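Local coordinates for protein Esterase/lipase (Lactobacillus rhamnosus, PDB 4N5H) that probably hydrolyses carboxylic esters, and may also transfer their acyl groups, using an alpha/beta-hydrolase fold, at residues 24-27 / 28-31; 110-113 / 114-118; 267-270 / 271-274. The protein carries 1 engineered substitution. All blocks are in the same frame, centred on the assembly; numbering follows the deposited sequence.

Contact 1. Residues 24-27 / 28-31; sequences ARYA and DERV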
ATOM      1  N   ALA A  24       9.211   7.652  -6.694  1.00 16.35           N
ATOM      2  CA  ALA A  24       8.058   7.738  -7.667  1.00 18.94           C
ATOM      3  C   ALA A  24       8.156   6.508  -8.592  1.00 20.75           C
ATOM      4  O   ALA A  24       7.176   5.794  -8.860  1.00 20.42           O
ATOM      5  CB  ALA A  24       8.094   9.032  -8.490  1.00 19.44           C
ATOM      6  N   ARG A  25       9.393   6.212  -9.021  1.00 16.80           N
ATOM      7  CA  ARG A  25       9.579   5.012  -9.931  1.00 16.29           C
ATOM      8  C   ARG A  25       9.162   3.755  -9.247  1.00 15.88           C
ATOM      9  O   ARG A  25       8.448   2.916  -9.869  1.00 18.04           O
ATOM     10  CB  ARG A  25      11.030   4.921 -10.392  1.00 15.72           C
ATOM     11  CG  ARG A  25      11.280   3.690 -11.282  1.00 17.30           C
ATOM     12  CD  ARG A  25      12.783   3.502 -11.616  1.00 19.10           C
ATOM     13  NE  ARG A  25      13.292   4.782 -11.978  1.00 23.76           N
ATOM     14  CZ  ARG A  25      14.158   5.518 -11.270  1.00 26.24           C
ATOM     15  NH1 ARG A  25      14.749   4.998 -10.256  1.00 25.17           N
ATOM     16  NH2 ARG A  25      14.375   6.760 -11.617  1.00 30.59           N
ATOM     17  N   TYR A  26       9.610   3.467  -7.996  1.00 15.97           N
ATOM     18  CA  TYR A  26       9.280   2.256  -7.330  1.00 17.19           C
ATOM     19  C   TYR A  26       7.789   2.179  -6.979  1.00 19.42           C
ATOM     20  O   TYR A  26       7.236   1.094  -6.906  1.00 19.54           O
ATOM     21  CB  TYR A  26      10.013   2.174  -6.042  1.00 20.45           C
ATOM     22  CG  TYR A  26      11.240   1.410  -6.264  1.00 25.61           C
ATOM     23  CD1 TYR A  26      11.154   0.012  -6.207  1.00 27.24           C
ATOM     24  CD2 TYR A  26      12.513   2.025  -6.404  1.00 27.75           C
ATOM     25  CE1 TYR A  26      12.286  -0.781  -6.384  1.00 28.28           C
ATOM     26  CE2 TYR A  26      13.677   1.219  -6.536  1.00 28.27           C
ATOM     27  CZ  TYR A  26      13.542  -0.182  -6.556  1.00 26.10           C
ATOM     28  OH  TYR A  26      14.546  -1.100  -6.705  1.00 18.21           O
ATOM     29  N   ALA A  27       7.127   3.332  -6.838  1.00 19.40           N
ATOM     30  CA  ALA A  27       5.686   3.266  -6.532  1.00 20.99           C
ATOM     31  C   ALA A  27       4.946   2.732  -7.701  1.00 21.86           C
ATOM     32  O   ALA A  27       3.923   2.059  -7.459  1.00 29.65           O
ATOM     33  CB  ALA A  27       5.106   4.640  -6.182  1.00 22.68           C
ATOM     34  N   ASP A  28       5.457   2.899  -8.909  1.00 18.14           N
ATOM     35  CA  ASP A  28       4.709   2.413 -10.014  1.00 21.45           C
ATOM     36  C   ASP A  28       5.182   1.099 -10.692  1.00 20.09           C
ATOM     37  O   ASP A  28       4.424   0.386 -11.307  1.00 22.44           O
ATOM     38  CB  ASP A  28       4.761   3.430 -11.052  1.00 22.88           C
ATOM     39  CG  ASP A  28       3.904   4.661 -10.715  1.00 31.47           C
ATOM     40  OD1 ASP A  28       2.922   4.572  -9.972  1.00 37.12           O
ATOM     41  OD2 ASP A  28       4.291   5.698 -11.176  1.00 30.92           O
ATOM     42  N   GLU A  29       6.465   0.858 -10.617  1.00 14.95           N
ATOM     43  CA  GLU A  29       7.076  -0.179 -11.404  0.50 14.46           C
ATOM     44  C   GLU A  29       6.555  -1.532 -11.026  1.00 14.49           C
ATOM     45  O   GLU A  29       6.411  -1.877  -9.806  1.00 14.32           O
ATOM     46  CB  GLU A  29       8.600  -0.099 -11.199  0.50 13.59           C
ATOM     47  CG  GLU A  29       9.368  -0.961 -12.174  0.50 13.49           C
ATOM     48  CD  GLU A  29      10.849  -1.147 -11.881  0.50 13.62           C
ATOM     49  OE1 GLU A  29      11.383  -0.831 -10.787  0.50 14.29           O
ATOM     50  OE2 GLU A  29      11.515  -1.669 -12.801  0.50 14.62           O
ATOM     51  N   ARG A  30       6.360  -2.382 -12.044  1.00 13.89           N
ATOM     52  CA  ARG A  30       6.134  -3.789 -11.814  1.00 13.94           C
ATOM     53  C   ARG A  30       7.226  -4.406 -10.967  1.00 14.11           C
ATOM     54  O   ARG A  30       8.419  -4.124 -11.173  1.00 15.22           O
ATOM     55  CB  ARG A  30       6.119  -4.528 -13.148  1.00 14.87           C
ATOM     56  CG  ARG A  30       5.635  -5.979 -13.075  1.00 16.45           C
ATOM     57  CD  ARG A  30       5.667  -6.561 -14.465  1.00 19.51           C
ATOM     58  NE  ARG A  30       5.587  -8.008 -14.403  1.00 20.08           N
ATOM     59  CZ  ARG A  30       5.940  -8.785 -15.376  1.00 24.14           C
ATOM     60  NH1 ARG A  30       6.294  -8.269 -16.551  1.00 21.74           N
ATOM     61  NH2 ARG A  30       5.871 -10.134 -15.201  1.00 25.11           N
ATOM     62  N   VAL A  31       6.845  -5.265 -10.045  1.00 13.85           N
ATOM     63  CA  VAL A  31       7.845  -5.997  -9.214  1.00 15.66           C
ATOM     64  C   VAL A  31       8.031  -7.397  -9.723  1.00 16.23           C
ATOM     65  O   VAL A  31       7.045  -8.067  -9.999  1.00 16.25           O
ATOM     66  CB  VAL A  31       7.336  -6.040  -7.786  1.00 17.95           C
ATOM     67  CG1 VAL A  31       8.247  -6.807  -6.923  1.00 19.74           C
ATOM     68  CG2 VAL A  31       7.116  -4.634  -7.236  1.00 20.31           C
TER
HETATM   69  O   HOH W   1       4.905   7.315  -9.051  1.00 31.12           O
HETATM   70  O   HOH W   2       8.170  -1.376  -7.802  1.00 17.59           O

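Contact 2. Residues 110-113 / 114-118; sequences VDLR and GQIQD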
ATOM      1  N   VAL A 110      31.900   8.761   6.091  1.00 16.71           N
ATOM      2  CA  VAL A 110      33.111   7.991   5.884  1.00 16.59           C
ATOM      3  C   VAL A 110      33.791   8.519   4.598  1.00 15.50           C
ATOM      4  O   VAL A 110      33.277   9.415   3.883  1.00 16.78           O
ATOM      5  CB  VAL A 110      32.806   6.485   5.721  1.00 17.31           C
ATOM      6  CG1 VAL A 110      32.210   5.963   7.016  1.00 19.66           C
ATOM      7  CG2 VAL A 110      31.810   6.284   4.596  1.00 18.41           C
ATOM      8  N   ASP A 111      34.948   7.951   4.313  1.00 16.33           N
ATOM      9  CA  ASP A 111      35.612   8.139   3.056  1.00 14.26           C
ATOM     10  C   ASP A 111      35.636   6.800   2.298  1.00 14.90           C
ATOM     11  O   ASP A 111      34.918   5.862   2.705  1.00 14.57           O
ATOM     12  CB  ASP A 111      37.053   8.714   3.219  1.00 15.07           C
ATOM     13  CG  ASP A 111      37.955   7.868   4.006  1.00 19.15           C
ATOM     14  OD1 ASP A 111      37.821   6.634   4.030  1.00 17.10           O
ATOM     15  OD2 ASP A 111      38.942   8.418   4.590  1.00 20.15           O
ATOM     16  N   LEU A 112      36.359   6.775   1.188  1.00 14.71           N
ATOM     17  CA  LEU A 112      36.356   5.572   0.324  1.00 14.95           C
ATOM     18  C   LEU A 112      36.794   4.360   1.089  1.00 14.81           C
ATOM     19  O   LEU A 112      36.281   3.291   0.915  1.00 15.88           O
ATOM     20  CB  LEU A 112      37.242   5.843  -0.881  1.00 15.33           C
ATOM     21  CG  LEU A 112      37.497   4.606  -1.816  1.00 17.03           C
ATOM     22  CD1 LEU A 112      36.143   4.034  -2.342  1.00 17.10           C
ATOM     23  CD2 LEU A 112      38.414   5.005  -2.963  1.00 19.24           C
ATOM     24  N   ARG A 113      37.793   4.489   1.980  1.00 14.34           N
ATOM     25  CA  ARG A 113      38.235   3.330   2.742  1.00 15.45           C
ATOM     26  C   ARG A 113      37.122   2.717   3.570  1.00 14.03           C
ATOM     27  O   ARG A 113      37.004   1.472   3.650  1.00 15.72           O
ATOM     28  CB  ARG A 113      39.503   3.649   3.598  1.00 15.37           C
ATOM     29  CG  ARG A 113      39.924   2.546   4.499  1.00 16.55           C
ATOM     30  CD  ARG A 113      41.142   2.902   5.321  1.00 16.94           C
ATOM     31  NE  ARG A 113      42.363   3.023   4.552  1.00 17.37           N
ATOM     32  CZ  ARG A 113      42.954   4.180   4.250  1.00 19.10           C
ATOM     33  NH1 ARG A 113      42.354   5.355   4.584  1.00 19.82           N
ATOM     34  NH2 ARG A 113      44.113   4.186   3.559  1.00 16.94           N
ATOM     35  N   GLY A 114      36.314   3.557   4.244  1.00 13.81           N
ATOM     36  CA  GLY A 114      35.183   3.070   5.105  1.00 12.41           C
ATOM     37  C   GLY A 114      34.204   2.310   4.173  1.00 14.63           C
ATOM     38  O   GLY A 114      33.716   1.254   4.592  1.00 13.30           O
ATOM     39  N   GLN A 115      33.976   2.808   2.992  1.00 13.20           N
ATOM     40  CA  GLN A 115      33.026   2.153   2.010  1.00 13.74           C
ATOM     41  C   GLN A 115      33.537   0.786   1.594  1.00 13.28           C
ATOM     42  O   GLN A 115      32.800  -0.220   1.593  1.00 12.67           O
ATOM     43  CB  GLN A 115      32.700   3.015   0.770  1.00 13.62           C
ATOM     44  CG  GLN A 115      32.029   4.291   1.233  1.00 14.10           C
ATOM     45  CD  GLN A 115      31.509   5.108   0.113  1.00 16.84           C
ATOM     46  OE1 GLN A 115      32.096   5.197  -0.969  1.00 18.46           O
ATOM     47  NE2 GLN A 115      30.358   5.675   0.333  1.00 16.39           N
ATOM     48  N   ILE A 116      34.820   0.715   1.263  1.00 13.67           N
ATOM     49  CA  ILE A 116      35.464  -0.533   0.897  1.00 13.58           C
ATOM     50  C   ILE A 116      35.497  -1.524   2.035  1.00 12.84           C
ATOM     51  O   ILE A 116      35.184  -2.699   1.857  1.00 13.08           O
ATOM     52  CB  ILE A 116      36.892  -0.266   0.329  1.00 12.98           C
ATOM     53  CG1 ILE A 116      36.786   0.527  -1.025  1.00 14.43           C
ATOM     54  CG2 ILE A 116      37.656  -1.582   0.286  1.00 15.02           C
ATOM     55  CD1 ILE A 116      36.303  -0.316  -2.219  1.00 15.37           C
ATOM     56  N   GLN A 117      35.722  -1.037   3.248  1.00 12.39           N
ATOM     57  CA  GLN A 117      35.715  -1.913   4.432  1.00 13.61           C
ATOM     58  C   GLN A 117      34.319  -2.484   4.665  1.00 12.36           C
ATOM     59  O   GLN A 117      34.188  -3.690   4.962  1.00 12.97           O
ATOM     60  CB  GLN A 117      36.224  -1.177   5.651  1.00 13.94           C
ATOM     61  CG  GLN A 117      37.713  -0.996   5.580  1.00 14.90           C
ATOM     62  CD  GLN A 117      38.303  -0.219   6.812  1.00 19.97           C
ATOM     63  OE1 GLN A 117      37.581   0.310   7.647  1.00 22.76           O
ATOM     64  NE2 GLN A 117      39.618  -0.190   6.913  1.00 20.72           N
ATOM     65  N   ASP A 118      33.302  -1.630   4.495  1.00 12.86           N
ATOM     66  CA  ASP A 118      31.904  -2.123   4.642  1.00 12.25           C
ATOM     67  C   ASP A 118      31.598  -3.195   3.628  1.00 12.72           C
ATOM     68  O   ASP A 118      31.071  -4.267   3.953  1.00 12.74           O
ATOM     69  CB  ASP A 118      30.899  -0.988   4.491  1.00 12.06           C
ATOM     70  CG  ASP A 118      30.902  -0.026   5.684  1.00 12.92           C
ATOM     71  OD1 ASP A 118      31.527  -0.342   6.747  1.00 14.44           O
ATOM     72  OD2 ASP A 118      30.276   1.055   5.571  1.00 14.64           O
TER

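Contact 3. Residues 267-270 / 271-274; sequences LWPA and SAGP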
ATOM      1  N   LEU A 267      27.328  -2.711 -24.937  1.00 15.89           N
ATOM      2  CA  LEU A 267      27.203  -1.238 -25.003  1.00 16.33           C
ATOM      3  C   LEU A 267      26.201  -0.914 -26.069  1.00 18.32           C
ATOM      4  O   LEU A 267      26.414  -1.248 -27.261  1.00 20.77           O
ATOM      5  CB  LEU A 267      28.559  -0.637 -25.365  1.00 18.36           C
ATOM      6  CG  LEU A 267      29.588  -0.736 -24.237  1.00 19.21           C
ATOM      7  CD1 LEU A 267      30.986  -0.531 -24.795  1.00 20.33           C
ATOM      8  CD2 LEU A 267      29.294   0.248 -23.126  1.00 21.47           C
ATOM      9  N   TRP A 268      25.110  -0.302 -25.686  1.00 14.86           N
ATOM     10  CA  TRP A 268      24.054  -0.030 -26.601  1.00 14.70           C
ATOM     11  C   TRP A 268      24.418   1.204 -27.470  1.00 12.87           C
ATOM     12  O   TRP A 268      24.798   2.277 -26.941  1.00 17.06           O
ATOM     13  CB  TRP A 268      22.757   0.189 -25.782  1.00 15.30           C
ATOM     14  CG  TRP A 268      22.229  -1.077 -25.176  1.00 14.55           C
ATOM     15  CD1 TRP A 268      22.606  -1.679 -23.984  1.00 14.14           C
ATOM     16  CD2 TRP A 268      21.239  -1.948 -25.772  1.00 14.10           C
ATOM     17  NE1 TRP A 268      21.876  -2.807 -23.801  1.00 15.07           N
ATOM     18  CE2 TRP A 268      21.032  -3.001 -24.858  1.00 14.69           C
ATOM     19  CE3 TRP A 268      20.482  -1.899 -26.956  1.00 15.19           C
ATOM     20  CZ2 TRP A 268      20.152  -4.026 -25.100  1.00 13.99           C
ATOM     21  CZ3 TRP A 268      19.593  -2.940 -27.199  1.00 14.90           C
ATOM     22  CH2 TRP A 268      19.419  -3.954 -26.284  1.00 16.08           C
ATOM     23  N   PRO A 269      24.120   1.123 -28.772  1.00 16.29           N
ATOM     24  CA  PRO A 269      24.320   2.314 -29.625  1.00 15.66           C
ATOM     25  C   PRO A 269      23.254   3.379 -29.436  1.00 16.62           C
ATOM     26  O   PRO A 269      22.100   3.090 -29.061  1.00 15.66           O
ATOM     27  CB  PRO A 269      24.242   1.713 -31.031  1.00 16.15           C
ATOM     28  CG  PRO A 269      23.331   0.600 -30.919  1.00 17.73           C
ATOM     29  CD  PRO A 269      23.546  -0.023 -29.523  1.00 17.26           C
ATOM     30  N   ALA A 270      23.570   4.597 -29.798  1.00 16.64           N
ATOM     31  CA  ALA A 270      22.616   5.691 -29.705  1.00 18.19           C
ATOM     32  C   ALA A 270      21.345   5.428 -30.480  1.00 15.44           C
ATOM     33  O   ALA A 270      20.272   5.819 -30.062  1.00 16.51           O
ATOM     34  CB  ALA A 270      23.238   7.024 -30.120  1.00 20.52           C
ATOM     35  N   SER A 271      21.482   4.704 -31.576  1.00 17.29           N
ATOM     36  CA  SER A 271      20.351   4.341 -32.425  1.00 17.31           C
ATOM     37  C   SER A 271      19.336   3.466 -31.727  1.00 16.61           C
ATOM     38  O   SER A 271      18.157   3.413 -32.152  1.00 16.72           O
ATOM     39  CB  SER A 271      20.888   3.652 -33.713  1.00 18.94           C
ATOM     40  OG  SER A 271      21.554   2.458 -33.423  1.00 18.90           O
ATOM     41  N   ALA A 272      19.741   2.757 -30.660  1.00 16.06           N
ATOM     42  CA  ALA A 272      18.805   1.943 -29.878  1.00 13.95           C
ATOM     43  C   ALA A 272      17.917   2.765 -28.925  1.00 13.27           C
ATOM     44  O   ALA A 272      16.961   2.251 -28.296  1.00 15.83           O
ATOM     45  CB  ALA A 272      19.535   0.898 -29.041  1.00 14.80           C
ATOM     46  N   GLY A 273      18.101   4.054 -28.878  1.00 13.30           N
ATOM     47  CA  GLY A 273      17.095   4.924 -28.362  1.00 12.21           C
ATOM     48  C   GLY A 273      17.510   5.792 -27.142  1.00 13.71           C
ATOM     49  O   GLY A 273      18.379   5.429 -26.365  1.00 12.87           O
ATOM     50  N   PRO A 274      16.787   6.880 -26.915  1.00 13.35           N
ATOM     51  CA  PRO A 274      17.095   7.778 -25.872  1.00 13.13           C
ATOM     52  C   PRO A 274      16.718   7.276 -24.467  1.00 12.87           C
ATOM     53  O   PRO A 274      17.127   7.859 -23.436  1.00 15.00           O
ATOM     54  CB  PRO A 274      16.247   8.978 -26.245  1.00 14.18           C
ATOM     55  CG  PRO A 274      15.062   8.431 -26.894  1.00 13.72           C
ATOM     56  CD  PRO A 274      15.626   7.338 -27.716  1.00 14.34           C
TER
HETATM   57  O   HOH W   3      20.855   4.217 -26.741  1.00 15.96           O

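Contact 1. Residues 24-27 / 28-31
Asp28 turns its side chain back along the last turn of helix 2-28, toward the carbonyl of Ala24 one turn earlier. Starting from the backbone, CB passes 3.9 Å from Arg25 O. CG then goes anti to the residue's own carbonyl carbon and beside its N (chi1 -73°), which swings the carboxylate back over the helix and sets CG 3.9 Å from Ala24 O. At the tip the two oxygens part company: OD1 stays beside the carbonyl of Ala27, while OD2 heads for that of Ala24. OD2 and Ala24 O are both acceptors and meet through a water that donates to each, 2.7 Å from Asp28 OD2.

This is a helix C-terminus coming undone. Arg25 O takes two amides, Asp28 N at 3.1 Å, well above the carbonyl plane, and Glu29 N at 3.0 Å, nearly in line with the carbonyl bond. The first is a bond of 3-10 spacing, the second of alpha spacing, and Glu29 then leaves helical angles. A second water donates to Tyr26 O and to Glu29 O, joining the final turn to the departing chain. Tyr26 OH bonds to Leu84 O and to Asn87 N of helix 86-94. Arg25 leaves the helix on the same general side, and its NE makes a salt bridge to Glu40 of the second subunit.

Contact 2. Residues 110-113 / 114-118
Gln117 N donates to Arg113 O at 2.8 Å, somewhat tilted from the carbonyl plane. Next comes Ile116 N to Leu112 O at 3.0 Å, almost straight with an N-H...O angle of 168°, and then the longer Gln115 N to Asp111 O at 3.2 Å, in the carbonyl plane. These are the opening alpha-helical bonds of helix 112-129, and Asp111 is its N-cap. Its CG sits between its own N and carbonyl carbon (chi1 60°), which curls the carboxylate over the first turn; OD1 there accepts weakly from Arg113 N at 3.0 Å and from Gly114 N at 3.4 Å.

In this alpha/beta-hydrolase fold the helix follows strand 98-102 and packs beside helix 147-158. Leu112 and Ile116 face that neighbour, lying side by side and pointing the same way, with Leu112 CD1 3.8 Å from Ile116 CG1; His150, Leu151 and Leu154 cover the leucine, Ile158 the isoleucine.

Arg113 and Gln117 also run alongside each other. Gln117 NE2 rests against the aliphatic stem of the arginine, 3.7 Å from Arg113 CG, with the amide and guanidinium planes 62° apart. The polar ends find partners elsewhere in the chain: the amide at Phe168 O, the guanidinium at Asp214 and Leu167 O. An alanine in place of Gln117 would probably cost Phe168 O this donor and uncover the stem of Arg113.

On another side of the turn the side chains of Val110 and Gln115 cross at an angle, Val110 CG2 3.9 Å from Gln115 CG. Gln115 NE2 bonds to Arg105 O and Trp77 O, whereas its OE1 is buried without a partner in the model. Gly114 matters here too: any CB would collide with that of Val110.

Contact 3. Residues 267-270 / 271-274
Trp268 meets Ala272 with the edge of its indole: the Ala272 methyl lies near the ring plane, with CB 3.6 Å from Trp268 CE3. Elsewhere round the indole, Phe280 makes an edge-to-face contact, NE1 bonds to Thr293 OG1, and Glu289 and Glu292 of helix 288-311 touch the side chain. The puckered ring of Pro269 lies next to it. Its CD reaches Ala272 CB at 4.1 Å, a looser contact than the indole's, and its CG has Ser271 OG 3.6 Å away. The serine hydroxyl gets there because OG is placed between its own N and carbonyl carbon (chi1 63°), turning back toward the CB-CG edge of the proline.

Here the chain comes off strand 263-268, the last strand in the sequence and one edge of the sheet, and enters the loop that in alpha/beta hydrolases usually carries the catalytic histidine. It does so through a short 3-10 turn built from two bonds of the same spacing. Ala272 N donates to Pro269 O at 2.9 Å, and Gly273 N donates to Ala270 O at 3.0 Å. In each the donor stands 51° out of the carbonyl plane.

Pro269 O also accepts from a water, and the same water donates to Gly273 O at 2.8 Å, bracing the turn from start to finish. Gly273 then breaks the turn with a positive phi of 121°, a backbone setting in which any side chain would run into the carbonyl oxygen of Ala272, so glycine is called for. At the entrance, Gln241 OE1 accepts from the amide of Ala270, and Pro274 beyond the turn packs on Glu44 of the second subunit.

Overall arrangement
All three contacts are local, set where the chain enters or leaves a regular element, but each handles the change differently. Contact 2 starts a helix within the fold, with side-chain capping and apolar packing on helix 147-158; no other chain of the assembly touches it. Contact 1 ends a helix and contact 3 follows a strand. Both use 3-10 spacing and bridging waters, and both touch the second subunit, contact 1 chiefly through a salt bridge and contact 3 through packing. Contacts 1 and 2 are partly buried; contact 3 lies at the surface. Contacts 1 and 3 have nearest atoms about 12 Å apart, whereas contacts 2 and 3 lie on opposite sides of the chain's centre, their own centres 34 Å apart.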